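Local coordinates for mitochondrial RNA-binding protein 1 (Trypanosoma brucei, PDB 2GIA), which binds guide RNA together with MRP2 in a four-chain complex of mitochondrial RNA editing, where it probably helps matchmake RNA strands, at residues D17-P22 and Y42-P47; G34-I39 and S66-H71; T92-L97 and K111-A116; E100-G105 and K126-F131. All blocks are in the same frame, centred on the assembly; numbering follows the deposited sequence.

Contact 1 of 4, residues D17-P22 and Y42-P47; sequences DVRDDP and YPQLGP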
loop_
_atom_site.group_PDB
_atom_site.type_symbol
_atom_site.label_atom_id
_atom_site.label_comp_id
_atom_site.label_asym_id
_atom_site.label_seq_id
_atom_site.Cartn_x
_atom_site.Cartn_y
_atom_site.Cartn_z
ATOM N N ASP B 17 15.108 -13.390 20.460
ATOM C CA ASP B 17 14.537 -14.437 21.283
ATOM C C ASP B 17 15.612 -14.950 22.260
ATOM O O ASP B 17 16.217 -15.992 22.059
ATOM C CB ASP B 17 14.048 -15.554 20.367
ATOM C CG ASP B 17 13.311 -16.645 21.116
ATOM O OD1 ASP B 17 13.128 -17.737 20.525
ATOM O OD2 ASP B 17 12.930 -16.411 22.280
ATOM N N VAL B 18 15.839 -14.197 23.315
ATOM C CA VAL B 18 16.855 -14.576 24.304
ATOM C C VAL B 18 16.240 -15.574 25.301
ATOM O O VAL B 18 15.168 -15.298 25.842
ATOM C CB VAL B 18 17.317 -13.326 25.073
ATOM C CG1 VAL B 18 18.310 -13.726 26.167
ATOM C CG2 VAL B 18 17.927 -12.324 24.121
ATOM N N ARG B 19 16.936 -16.694 25.550
ATOM C CA ARG B 19 16.478 -17.777 26.444
ATOM C C ARG B 19 17.400 -18.024 27.623
ATOM O O ARG B 19 18.581 -17.666 27.583
ATOM C CB ARG B 19 16.383 -19.112 25.697
ATOM C CG ARG B 19 15.566 -19.095 24.409
ATOM C CD ARG B 19 14.107 -18.772 24.729
ATOM N NE ARG B 19 13.268 -19.015 23.579
ATOM C CZ ARG B 19 12.951 -20.220 23.134
ATOM N NH1 ARG B 19 13.391 -21.309 23.754
ATOM N NH2 ARG B 19 12.232 -20.332 22.035
ATOM N N ASP B 20 16.853 -18.649 28.667
ATOM C CA ASP B 20 17.655 -18.996 29.845
ATOM C C ASP B 20 18.646 -20.060 29.381
ATOM O O ASP B 20 19.772 -20.119 29.853
ATOM C CB ASP B 20 16.765 -19.527 30.970
ATOM C CG ASP B 20 15.785 -18.478 31.473
ATOM O OD1 ASP B 20 16.216 -17.317 31.686
ATOM O OD2 ASP B 20 14.594 -18.813 31.660
ATOM N N ASP B 21 18.219 -20.902 28.442
ATOM C CA ASP B 21 19.130 -21.893 27.889
ATOM C C ASP B 21 19.642 -21.359 26.545
ATOM O O ASP B 21 18.971 -21.519 25.520
ATOM C CB ASP B 21 18.434 -23.229 27.642
ATOM C CG ASP B 21 19.428 -24.365 27.440
ATOM O OD1 ASP B 21 20.403 -24.178 26.677
ATOM O OD2 ASP B 21 19.241 -25.443 28.053
ATOM N N PRO B 22 20.848 -20.768 26.531
ATOM C CA PRO B 22 21.528 -20.186 25.355
ATOM C C PRO B 22 21.345 -21.040 24.119
ATOM O O PRO B 22 21.167 -20.534 23.005
ATOM C CB PRO B 22 22.992 -20.168 25.766
ATOM C CG PRO B 22 22.923 -20.042 27.257
ATOM C CD PRO B 22 21.802 -20.954 27.639
ATOM N N TYR B 42 21.295 -15.391 14.116
ATOM C CA TYR B 42 22.488 -15.542 14.965
ATOM C C TYR B 42 22.144 -16.347 16.203
ATOM O O TYR B 42 21.166 -16.057 16.857
ATOM C CB TYR B 42 22.963 -14.174 15.430
ATOM C CG TYR B 42 23.231 -13.195 14.311
ATOM C CD1 TYR B 42 24.518 -12.761 14.062
ATOM C CD2 TYR B 42 22.192 -12.677 13.514
ATOM C CE1 TYR B 42 24.803 -11.840 13.068
ATOM C CE2 TYR B 42 22.477 -11.736 12.490
ATOM C CZ TYR B 42 23.807 -11.330 12.295
ATOM O OH TYR B 42 24.176 -10.382 11.376
ATOM N N PRO B 43 22.942 -17.377 16.540
ATOM C CA PRO B 43 22.679 -18.195 17.736
ATOM C C PRO B 43 22.979 -17.332 18.959
ATOM O O PRO B 43 23.881 -16.478 18.915
ATOM C CB PRO B 43 23.711 -19.324 17.637
ATOM C CG PRO B 43 24.160 -19.329 16.223
ATOM C CD PRO B 43 24.089 -17.890 15.769
ATOM N N GLN B 44 22.241 -17.524 20.040
ATOM C CA GLN B 44 22.516 -16.771 21.258
ATOM C C GLN B 44 23.929 -17.196 21.715
ATOM O O GLN B 44 24.315 -18.346 21.508
ATOM C CB GLN B 44 21.507 -17.135 22.350
ATOM C CG GLN B 44 21.782 -16.541 23.700
ATOM C CD GLN B 44 20.594 -16.767 24.654
ATOM O OE1 GLN B 44 19.455 -16.900 24.210
ATOM N NE2 GLN B 44 20.860 -16.803 25.954
ATOM N N LEU B 45 24.665 -16.260 22.324
ATOM C CA LEU B 45 26.025 -16.516 22.835
ATOM C C LEU B 45 25.965 -16.366 24.361
ATOM O O LEU B 45 25.791 -15.274 24.888
ATOM C CB LEU B 45 27.002 -15.497 22.254
ATOM C CG LEU B 45 28.503 -15.728 22.542
ATOM C CD1 LEU B 45 28.937 -17.093 22.001
ATOM C CD2 LEU B 45 29.311 -14.590 21.931
ATOM N N GLY B 46 26.044 -17.489 25.064
ATOM C CA GLY B 46 25.999 -17.435 26.510
ATOM C C GLY B 46 24.673 -17.039 27.128
ATOM O O GLY B 46 23.695 -16.728 26.433
ATOM N N PRO B 47 24.619 -17.046 28.466
ATOM C CA PRO B 47 23.432 -16.696 29.246
ATOM C C PRO B 47 22.943 -15.310 28.891
ATOM O O PRO B 47 23.700 -14.509 28.370
ATOM C CB PRO B 47 23.944 -16.730 30.700
ATOM C CG PRO B 47 25.013 -17.759 30.674
ATOM C CD PRO B 47 25.726 -17.499 29.344
HETATM O O HOH W 1 22.879 -20.602 20.945
#

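Contact 2 of 4, residues G34-I39 and S66-H71; sequences GKLLLI and SVRLRH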
loop_
_atom_site.group_PDB
_atom_site.type_symbol
_atom_site.label_atom_id
_atom_site.label_comp_id
_atom_site.label_asym_id
_atom_site.label_seq_id
_atom_site.Cartn_x
_atom_site.Cartn_y
_atom_site.Cartn_z
ATOM N N GLY B 34 16.709 -3.603 -2.081
ATOM C CA GLY B 34 16.053 -3.437 -3.377
ATOM C C GLY B 34 15.102 -4.591 -3.667
ATOM O O GLY B 34 14.047 -4.709 -3.073
ATOM N N LYS B 35 15.495 -5.472 -4.567
ATOM C CA LYS B 35 14.667 -6.606 -4.925
ATOM C C LYS B 35 14.999 -7.852 -4.113
ATOM O O LYS B 35 14.238 -8.823 -4.145
ATOM C CB LYS B 35 14.913 -6.957 -6.409
ATOM C CG LYS B 35 14.563 -5.836 -7.396
ATOM C CD LYS B 35 14.976 -6.269 -8.825
ATOM C CE LYS B 35 14.434 -5.327 -9.940
ATOM N NZ LYS B 35 14.810 -5.918 -11.313
ATOM N N LEU B 36 16.122 -7.816 -3.396
ATOM C CA LEU B 36 16.617 -9.016 -2.718
ATOM C C LEU B 36 16.493 -9.123 -1.204
ATOM O O LEU B 36 17.088 -8.347 -0.453
ATOM C CB LEU B 36 18.073 -9.215 -3.130
ATOM C CG LEU B 36 18.366 -9.083 -4.655
ATOM C CD1 LEU B 36 19.882 -9.418 -4.884
ATOM C CD2 LEU B 36 17.470 -10.056 -5.484
ATOM N N LEU B 37 15.666 -10.080 -0.780
ATOM C CA LEU B 37 15.418 -10.349 0.639
ATOM C C LEU B 37 16.679 -11.023 1.243
ATOM O O LEU B 37 17.269 -11.904 0.618
ATOM C CB LEU B 37 14.257 -11.306 0.699
ATOM C CG LEU B 37 13.077 -11.255 1.633
ATOM C CD1 LEU B 37 12.688 -9.823 2.083
ATOM C CD2 LEU B 37 11.934 -12.008 0.863
ATOM N N LEU B 38 17.085 -10.603 2.425
ATOM C CA LEU B 38 18.243 -11.194 3.113
ATOM C C LEU B 38 17.736 -11.669 4.466
ATOM O O LEU B 38 17.370 -10.869 5.325
ATOM C CB LEU B 38 19.362 -10.133 3.306
ATOM C CG LEU B 38 19.674 -9.399 1.978
ATOM C CD1 LEU B 38 20.566 -8.167 2.185
ATOM C CD2 LEU B 38 20.337 -10.387 1.030
ATOM N N ILE B 39 17.783 -12.972 4.695
ATOM C CA ILE B 39 17.279 -13.515 5.944
ATOM C C ILE B 39 18.482 -14.064 6.698
ATOM O O ILE B 39 19.225 -14.864 6.146
ATOM C CB ILE B 39 16.261 -14.628 5.647
ATOM C CG1 ILE B 39 15.077 -14.008 4.870
ATOM C CG2 ILE B 39 15.729 -15.194 6.975
ATOM C CD1 ILE B 39 13.985 -15.035 4.446
ATOM N N SER B 66 22.977 -16.999 6.823
ATOM C CA SER B 66 22.635 -15.835 6.029
ATOM C C SER B 66 22.261 -16.257 4.613
ATOM O O SER B 66 23.104 -16.739 3.844
ATOM C CB SER B 66 23.807 -14.831 6.004
ATOM O OG SER B 66 23.342 -13.605 5.490
ATOM N N VAL B 67 20.984 -16.104 4.261
ATOM C CA VAL B 67 20.539 -16.514 2.940
ATOM C C VAL B 67 20.003 -15.324 2.144
ATOM O O VAL B 67 19.456 -14.370 2.709
ATOM C CB VAL B 67 19.436 -17.626 2.997
ATOM C CG1 VAL B 67 20.017 -18.916 3.695
ATOM C CG2 VAL B 67 18.216 -17.165 3.776
ATOM N N ARG B 68 20.142 -15.417 0.827
ATOM C CA ARG B 68 19.702 -14.328 -0.055
ATOM C C ARG B 68 18.682 -14.905 -1.023
ATOM O O ARG B 68 18.949 -15.923 -1.645
ATOM C CB ARG B 68 20.950 -13.792 -0.788
ATOM C CG ARG B 68 20.709 -12.613 -1.687
ATOM C CD ARG B 68 21.951 -12.407 -2.573
ATOM N NE ARG B 68 22.259 -10.998 -2.745
ATOM C CZ ARG B 68 22.878 -10.235 -1.846
ATOM N NH1 ARG B 68 23.282 -10.740 -0.684
ATOM N NH2 ARG B 68 23.078 -8.946 -2.110
ATOM N N LEU B 69 17.499 -14.279 -1.140
ATOM C CA LEU B 69 16.464 -14.777 -2.048
ATOM C C LEU B 69 16.426 -13.922 -3.337
ATOM O O LEU B 69 17.066 -12.880 -3.426
ATOM C CB LEU B 69 15.086 -14.753 -1.336
ATOM C CG LEU B 69 14.979 -15.389 0.067
ATOM C CD1 LEU B 69 13.484 -15.649 0.459
ATOM C CD2 LEU B 69 15.761 -16.651 0.123
ATOM N N ARG B 70 15.669 -14.367 -4.322
ATOM C CA ARG B 70 15.554 -13.645 -5.596
ATOM C C ARG B 70 14.320 -12.744 -5.602
ATOM O O ARG B 70 13.423 -12.902 -4.789
ATOM C CB ARG B 70 15.412 -14.635 -6.755
ATOM C CG ARG B 70 16.563 -15.612 -7.007
ATOM C CD ARG B 70 16.061 -16.692 -8.013
ATOM N NE ARG B 70 14.906 -17.422 -7.458
ATOM C CZ ARG B 70 14.109 -18.232 -8.152
ATOM N NH1 ARG B 70 14.334 -18.420 -9.453
ATOM N NH2 ARG B 70 13.095 -18.858 -7.546
ATOM N N HIS B 71 14.262 -11.792 -6.524
ATOM C CA HIS B 71 13.094 -10.937 -6.592
ATOM C C HIS B 71 11.811 -11.764 -6.692
ATOM O O HIS B 71 10.805 -11.459 -6.048
ATOM C CB HIS B 71 13.164 -10.013 -7.813
ATOM C CG HIS B 71 12.194 -8.862 -7.755
ATOM N ND1 HIS B 71 11.904 -8.085 -8.859
ATOM C CD2 HIS B 71 11.485 -8.330 -6.722
ATOM C CE1 HIS B 71 11.061 -7.126 -8.511
ATOM N NE2 HIS B 71 10.786 -7.251 -7.223
HETATM O O HOH W 2 12.822 -8.459 -11.370
HETATM O O HOH W 3 13.825 -11.187 -2.706
#

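Contact 3 of 4, residues T92-L97 and K111-A116; sequences TKAYTL and KVHRVA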
loop_
_atom_site.group_PDB
_atom_site.type_symbol
_atom_site.label_atom_id
_atom_site.label_comp_id
_atom_site.label_asym_id
_atom_site.label_seq_id
_atom_site.Cartn_x
_atom_site.Cartn_y
_atom_site.Cartn_z
ATOM N N THR B 92 18.798 -23.680 -4.124
ATOM C CA THR B 92 19.949 -23.085 -4.782
ATOM C C THR B 92 21.138 -23.917 -4.313
ATOM O O THR B 92 20.979 -24.868 -3.536
ATOM C CB THR B 92 20.191 -21.645 -4.350
ATOM O OG1 THR B 92 20.501 -21.630 -2.952
ATOM C CG2 THR B 92 18.966 -20.777 -4.633
ATOM N N LYS B 93 22.326 -23.541 -4.768
ATOM C CA LYS B 93 23.520 -24.245 -4.368
ATOM C C LYS B 93 23.735 -24.037 -2.879
ATOM O O LYS B 93 24.312 -24.886 -2.204
ATOM C CB LYS B 93 24.729 -23.700 -5.145
ATOM C CG LYS B 93 26.040 -23.752 -4.357
ATOM C CD LYS B 93 26.858 -22.441 -4.476
ATOM C CE LYS B 93 26.834 -21.588 -3.177
ATOM N NZ LYS B 93 27.311 -22.325 -1.940
ATOM N N ALA B 94 23.284 -22.895 -2.353
ATOM C CA ALA B 94 23.501 -22.632 -0.938
ATOM C C ALA B 94 22.444 -23.174 0.032
ATOM O O ALA B 94 22.742 -23.400 1.212
ATOM C CB ALA B 94 23.684 -21.088 -0.710
ATOM N N TYR B 95 21.216 -23.393 -0.438
ATOM C CA TYR B 95 20.192 -23.827 0.511
ATOM C C TYR B 95 19.009 -24.425 -0.184
ATOM O O TYR B 95 18.861 -24.269 -1.393
ATOM C CB TYR B 95 19.690 -22.610 1.334
ATOM C CG TYR B 95 19.125 -21.469 0.481
ATOM C CD1 TYR B 95 19.859 -20.277 0.265
ATOM C CD2 TYR B 95 17.878 -21.601 -0.154
ATOM C CE1 TYR B 95 19.357 -19.246 -0.578
ATOM C CE2 TYR B 95 17.380 -20.585 -0.979
ATOM C CZ TYR B 95 18.127 -19.412 -1.192
ATOM O OH TYR B 95 17.622 -18.428 -2.052
ATOM N N THR B 96 18.161 -25.087 0.611
ATOM C CA THR B 96 16.888 -25.642 0.143
ATOM C C THR B 96 15.928 -25.251 1.216
ATOM O O THR B 96 16.026 -25.732 2.318
ATOM C CB THR B 96 16.900 -27.181 -0.016
ATOM O OG1 THR B 96 17.782 -27.507 -1.088
ATOM C CG2 THR B 96 15.503 -27.689 -0.417
ATOM N N LEU B 97 14.983 -24.366 0.886
ATOM C CA LEU B 97 14.081 -23.852 1.905
ATOM C C LEU B 97 12.656 -23.818 1.435
ATOM O O LEU B 97 12.377 -23.473 0.284
ATOM C CB LEU B 97 14.496 -22.389 2.288
ATOM C CG LEU B 97 15.762 -22.151 3.108
ATOM C CD1 LEU B 97 16.119 -20.625 3.254
ATOM C CD2 LEU B 97 15.514 -22.779 4.465
ATOM N N LYS B 111 17.402 -26.831 4.602
ATOM C CA LYS B 111 18.836 -27.040 4.766
ATOM C C LYS B 111 19.611 -25.776 4.401
ATOM O O LYS B 111 19.370 -25.194 3.352
ATOM C CB LYS B 111 19.256 -28.196 3.847
ATOM C CG LYS B 111 18.629 -29.546 4.288
ATOM C CD LYS B 111 19.200 -30.739 3.534
ATOM C CE LYS B 111 18.707 -32.074 4.143
ATOM N NZ LYS B 111 19.044 -32.211 5.612
ATOM N N VAL B 112 20.546 -25.374 5.247
ATOM C CA VAL B 112 21.339 -24.158 4.981
ATOM C C VAL B 112 22.723 -24.420 5.577
ATOM O O VAL B 112 22.935 -25.415 6.262
ATOM C CB VAL B 112 20.800 -22.933 5.773
ATOM C CG1 VAL B 112 19.347 -22.649 5.367
ATOM C CG2 VAL B 112 20.839 -23.226 7.309
ATOM N N HIS B 113 23.668 -23.528 5.347
ATOM C CA HIS B 113 24.943 -23.742 6.041
ATOM C C HIS B 113 25.258 -22.457 6.790
ATOM O O HIS B 113 24.708 -21.408 6.441
ATOM C CB HIS B 113 26.031 -24.122 5.041
ATOM C CG HIS B 113 26.235 -23.132 3.947
ATOM N ND1 HIS B 113 26.847 -21.913 4.153
ATOM C CD2 HIS B 113 25.946 -23.194 2.625
ATOM C CE1 HIS B 113 26.929 -21.264 2.999
ATOM N NE2 HIS B 113 26.389 -22.019 2.058
ATOM N N ARG B 114 26.047 -22.536 7.861
ATOM C CA ARG B 114 26.427 -21.333 8.591
ATOM C C ARG B 114 27.573 -20.606 7.888
ATOM O O ARG B 114 28.128 -21.121 6.894
ATOM C CB ARG B 114 26.789 -21.677 10.025
ATOM C CG ARG B 114 25.558 -22.104 10.775
ATOM C CD ARG B 114 25.718 -22.344 12.253
ATOM N NE ARG B 114 24.441 -22.895 12.696
ATOM C CZ ARG B 114 23.426 -22.177 13.164
ATOM N NH1 ARG B 114 23.526 -20.832 13.309
ATOM N NH2 ARG B 114 22.274 -22.799 13.407
ATOM N N VAL B 115 27.911 -19.402 8.352
ATOM C CA VAL B 115 28.989 -18.650 7.705
ATOM C C VAL B 115 30.286 -19.426 7.786
ATOM O O VAL B 115 30.569 -20.082 8.799
ATOM C CB VAL B 115 29.259 -17.262 8.340
ATOM C CG1 VAL B 115 28.211 -16.281 7.911
ATOM C CG2 VAL B 115 29.342 -17.389 9.846
ATOM N N ALA B 116 31.061 -19.341 6.707
ATOM C CA ALA B 116 32.344 -20.021 6.607
ATOM C C ALA B 116 32.254 -21.486 7.022
ATOM O O ALA B 116 32.973 -21.929 7.919
ATOM C CB ALA B 116 33.387 -19.290 7.462
HETATM O O HOH W 4 22.853 -21.655 3.246
#

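Contact 4 of 4, residues E100-G105 and K126-F131; sequences EKSAQG and KFDNHF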
loop_
_atom_site.group_PDB
_atom_site.type_symbol
_atom_site.label_atom_id
_atom_site.label_comp_id
_atom_site.label_asym_id
_atom_site.label_seq_id
_atom_site.Cartn_x
_atom_site.Cartn_y
_atom_site.Cartn_z
ATOM N N GLU B 100 5.963 -21.687 4.225
ATOM C CA GLU B 100 4.536 -22.009 4.157
ATOM C C GLU B 100 3.755 -21.336 5.269
ATOM O O GLU B 100 4.329 -20.924 6.291
ATOM C CB GLU B 100 4.314 -23.523 4.204
ATOM C CG GLU B 100 5.043 -24.223 5.316
ATOM C CD GLU B 100 5.073 -25.748 5.064
ATOM O OE1 GLU B 100 6.133 -26.343 5.198
ATOM O OE2 GLU B 100 4.031 -26.345 4.724
ATOM N N LYS B 101 2.449 -21.227 5.076
ATOM C CA LYS B 101 1.587 -20.562 6.061
ATOM C C LYS B 101 1.030 -21.609 6.997
ATOM O O LYS B 101 0.609 -22.669 6.540
ATOM C CB LYS B 101 0.446 -19.807 5.346
ATOM C CG LYS B 101 -0.453 -18.937 6.281
ATOM C CD LYS B 101 -1.264 -17.940 5.459
ATOM C CE LYS B 101 -1.975 -16.908 6.348
ATOM N NZ LYS B 101 -2.599 -15.907 5.455
ATOM N N SER B 102 1.101 -21.350 8.303
ATOM C CA SER B 102 0.590 -22.289 9.301
ATOM C C SER B 102 -0.612 -21.657 10.017
ATOM O O SER B 102 -0.970 -20.510 9.743
ATOM C CB SER B 102 1.675 -22.603 10.319
ATOM O OG SER B 102 1.913 -21.476 11.137
ATOM N N ALA B 103 -1.227 -22.393 10.941
ATOM C CA ALA B 103 -2.365 -21.866 11.688
ATOM C C ALA B 103 -1.921 -20.718 12.581
ATOM O O ALA B 103 -2.673 -19.783 12.774
ATOM C CB ALA B 103 -3.021 -22.974 12.559
ATOM N N GLN B 104 -0.709 -20.780 13.123
ATOM C CA GLN B 104 -0.240 -19.695 14.000
ATOM C C GLN B 104 0.553 -18.570 13.307
ATOM O O GLN B 104 0.730 -17.472 13.879
ATOM C CB GLN B 104 0.623 -20.269 15.115
ATOM C CG GLN B 104 -0.093 -21.275 16.011
ATOM C CD GLN B 104 -1.217 -20.635 16.795
ATOM O OE1 GLN B 104 -1.020 -19.605 17.452
ATOM N NE2 GLN B 104 -2.407 -21.237 16.735
ATOM N N GLY B 105 1.022 -18.827 12.085
ATOM C CA GLY B 105 1.814 -17.824 11.399
ATOM C C GLY B 105 2.499 -18.354 10.164
ATOM O O GLY B 105 1.811 -18.850 9.245
ATOM N N LYS B 126 10.099 -19.758 12.839
ATOM C CA LYS B 126 8.662 -19.510 12.711
ATOM C C LYS B 126 8.395 -18.059 13.025
ATOM O O LYS B 126 9.133 -17.473 13.787
ATOM C CB LYS B 126 7.890 -20.390 13.713
ATOM C CG LYS B 126 7.922 -21.920 13.389
ATOM C CD LYS B 126 7.065 -22.665 14.399
ATOM C CE LYS B 126 7.126 -24.172 14.264
ATOM N NZ LYS B 126 6.978 -24.535 12.854
ATOM N N PHE B 127 7.355 -17.488 12.421
ATOM C CA PHE B 127 6.959 -16.079 12.666
ATOM C C PHE B 127 5.501 -16.259 13.023
ATOM O O PHE B 127 4.639 -16.318 12.131
ATOM C CB PHE B 127 7.091 -15.292 11.363
ATOM C CG PHE B 127 8.536 -15.247 10.834
ATOM C CD1 PHE B 127 9.392 -14.221 11.225
ATOM C CD2 PHE B 127 9.007 -16.234 9.966
ATOM C CE1 PHE B 127 10.728 -14.168 10.749
ATOM C CE2 PHE B 127 10.349 -16.193 9.474
ATOM C CZ PHE B 127 11.195 -15.169 9.864
ATOM N N ASP B 128 5.225 -16.300 14.317
ATOM C CA ASP B 128 3.859 -16.546 14.788
ATOM C C ASP B 128 3.217 -15.341 15.469
ATOM O O ASP B 128 3.912 -14.455 15.956
ATOM C CB ASP B 128 3.860 -17.747 15.768
ATOM C CG ASP B 128 4.106 -19.081 15.059
ATOM O OD1 ASP B 128 4.001 -19.120 13.815
ATOM O OD2 ASP B 128 4.379 -20.093 15.741
ATOM N N ASN B 129 1.893 -15.338 15.512
ATOM C CA ASN B 129 1.168 -14.254 16.168
ATOM C C ASN B 129 1.581 -12.862 15.674
ATOM O O ASN B 129 1.595 -12.627 14.465
ATOM C CB ASN B 129 1.354 -14.411 17.680
ATOM C CG ASN B 129 0.985 -15.802 18.120
ATOM O OD1 ASN B 129 -0.081 -16.306 17.753
ATOM N ND2 ASN B 129 1.860 -16.446 18.854
ATOM N N HIS B 130 1.898 -11.935 16.572
ATOM C CA HIS B 130 2.219 -10.577 16.100
ATOM C C HIS B 130 3.457 -10.555 15.198
ATOM O O HIS B 130 3.605 -9.634 14.392
ATOM C CB HIS B 130 2.374 -9.590 17.284
ATOM C CG HIS B 130 3.496 -9.941 18.205
ATOM N ND1 HIS B 130 4.750 -9.385 18.100
ATOM C CD2 HIS B 130 3.554 -10.806 19.246
ATOM C CE1 HIS B 130 5.535 -9.888 19.035
ATOM N NE2 HIS B 130 4.833 -10.755 19.744
ATOM N N PHE B 131 4.349 -11.556 15.311
ATOM C CA PHE B 131 5.509 -11.581 14.413
ATOM C C PHE B 131 5.057 -12.026 13.007
ATOM O O PHE B 131 5.721 -11.736 12.035
ATOM C CB PHE B 131 6.595 -12.577 14.902
ATOM C CG PHE B 131 7.258 -12.156 16.183
ATOM C CD1 PHE B 131 8.013 -11.007 16.242
ATOM C CD2 PHE B 131 7.082 -12.910 17.340
ATOM C CE1 PHE B 131 8.608 -10.598 17.470
ATOM C CE2 PHE B 131 7.671 -12.509 18.555
ATOM C CZ PHE B 131 8.429 -11.352 18.599
HETATM O O HOH W 5 4.363 -21.304 12.117
HETATM O O HOH W 6 -1.850 -16.303 14.812
#

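Contact 1 of 4, residues D17-P22 and Y42-P47
Q44 carries this contact, driving its side chain straight into the bend made by residues 17-22. CG stands anti to the backbone N (chi1 173°) and the chain stays extended beyond it (chi2 170°), so the terminal amide is delivered to the backbone of R19. There it bonds as a second peptide group would. OE1 takes the R19 N-H at 2.9 Å in an almost straight bond (176°); the donor R19 N lies in the carbonyl plane of Q44, on a lone pair of OE1. NE2 returns a hydrogen bond to R19 O, also at 2.9 Å. The second N-H of the amide reaches back to G46 O of its own segment, with NE2 and that oxygen 2.9 Å apart. Both acceptors lie close to the amide plane, and together the three bonds fix the rotation of this buried group.

P22 and V18 pack against the amide. P22 CA is 3.6 Å from Q44 CD, while CG of the same proline rests 3.5 Å from G46 C and close to the P47 ring. V18 crosses Q44 at about a right angle, with CG1 near OE1. A water joins the two backbones, donating to P22 O and to Q44 O, 2.7 Å from each. R19 itself bends at chi2 and folds its guanidinium back to D17, where NE and OD2 form a salt bridge of 2.9 Å.

The two segments leave the same end of the first sheet, from strands 12-17 and 36-43. Strand 26-33 runs between them, antiparallel to both, and V18 also packs on F59 from the long loop before strand 65-68.

Contact 2 of 4, residues G34-I39 and S66-H71
In this Whirly-type fold, related to the PC4-like domains, strands 36-43 and 65-68 pair antiparallel at one edge of the first beta-sheet. I39 and V67 form a hydrogen-bonded pair, N to O at 2.9 Å in each direction, and L69 N continues the pairing to L37 O. L38 and R68 make the neighbouring non-hydrogen-bonded pair, with L38 CD2 over one face of the guanidinium, 3.4 Å from R68 NH1. On the other side I39 and L37 meet V67 and L69; L37 packs under helices 71-81 and 130-145, L69 under helix 71-81, and V67 lies on Y95.

Past the strands, K35 lays its chain across the ring of H71. Its CB meets H71 CG at 3.6 Å. CG sits over the middle of the ring in a CH-pi contact, 3.8 Å from the centroid and 7° off the normal. CD moves on to H71 ND1, 3.6 Å away, and CE follows it along the same nitrogen. NZ ends beyond the ring beside a water, with a weak, long ion pair to D47 of the MRP2 chain. S146 bonds the opposite nitrogen, H71 NE2. The water is held 3.2 Å from K35 NZ and lies in the ring plane, 2.7 Å from H71 ND1.

Contact 3 of 4, residues T92-L97 and K111-A116
Backbone hydrogen bonds join the two segments at a single antiparallel pair, T96 with K111. T96 N donates to K111 O at 3.0 Å, and K111 N donates to T96 O at 2.9 Å. Beyond this pair the backbones spread, and a water fills the next link, donating to A94 O at 2.7 Å and accepting from H113 N.

Within residues 92-97, T92 OG1 takes the N-H of Y95 at 3.2 Å in an ST motif. The same oxygen stands 3.4 Å above the centre of the Y95 ring, whose CG occupies the crowded position between backbone N and carbonyl carbon (chi1 57°). H113 adopts the same position, and its ND1 bonds to R114 O with that acceptor in the ring plane. H113 CD2 comes 3.5 Å from A94 O, obliquely to the ring, and NE2 is buried near A94 CB with no partner in the model.

Apolar contact runs through V112 CG1, which touches L97 CD2 at 3.9 Å and also Y95 CB, 4.0 Å away.

K111 NZ reaches D122 in a salt bridge. Short strand 111-112 lies against strand 121-128 and is tied by the T96-K111 pair to the start of strand 96-101. V112 and L97 both lean on W123, while Y95 and L97 pack against V67 of strand 65-68.

Contact 4 of 4, residues E100-G105 and K126-F131
Q104 and N129 run side by side, pointing the same way, yet their amides are turned 70° apart and do not bond to each other. Both tips present oxygen: Q104 OE1 and N129 OD1 face each other at 3.4 Å, two acceptors with no proton between them. The link between these residues is made by the backbone instead, N129 N donating to Q104 O at 2.9 Å, nearly along the C=O axis.

D128 is set against the root of the Q104 chain. Its CG lies anti to the carbonyl carbon (chi1 -71°), which swings the carboxylate toward the turn, and Q104 CB packs on it 3.7 Å from D128 CG. The same rotation leaves D128 OD1 beside G105, though the angle to G105 N is too poor for a bond. That N-H goes to S102 OG, 3.0 Å away, in an ST motif that closes the turn of the beta hairpin 96-101/105-109. G105 and D128 form an antiparallel non-hydrogen-bonded pair, CA to CA 4.2 Å, and G105 has no side chain where a CB would collide with F127 O and D128 OD1. Its CA thus comes 3.3 Å from F127 O, in a CA-H...O contact. N129 stands at the N-cap position before helix 130-145, its side chain making no capping bond.

A water joins S102 OG, 2.6 Å away, and D128 OD1, to which it donates at 2.8 Å. The contact therefore rests on one direct hydrogen bond, with carboxylate and hydroxyl coupled through solvent. The donated water proton would help to stabilise a negative charge on D128, and the two oxygen tips would probably repel each other mildly.

How the contacts relate
The four contacts trace the two sheets of the fold. Contacts 1 and 2 share strand 36-43 and mark its two ends, with centres about 25 Å apart on opposite sides of the chain's centre. Contacts 3 and 4 divide strand 96-101 in the same way, about 23 Å between centres. The sheets meet at contacts 2 and 3, whose centres are about 13 Å apart: Y95 OH lies 2.9 Å from R68 O in a probable hydrogen bond, while V67 packs on Y95 and L97. Contact 1 touches contact 3 through P43 CG and R114 NH1, at 3.3 Å. Contacts 2 and 4 also reach the MRP2 chain, through K35, H71 and H130.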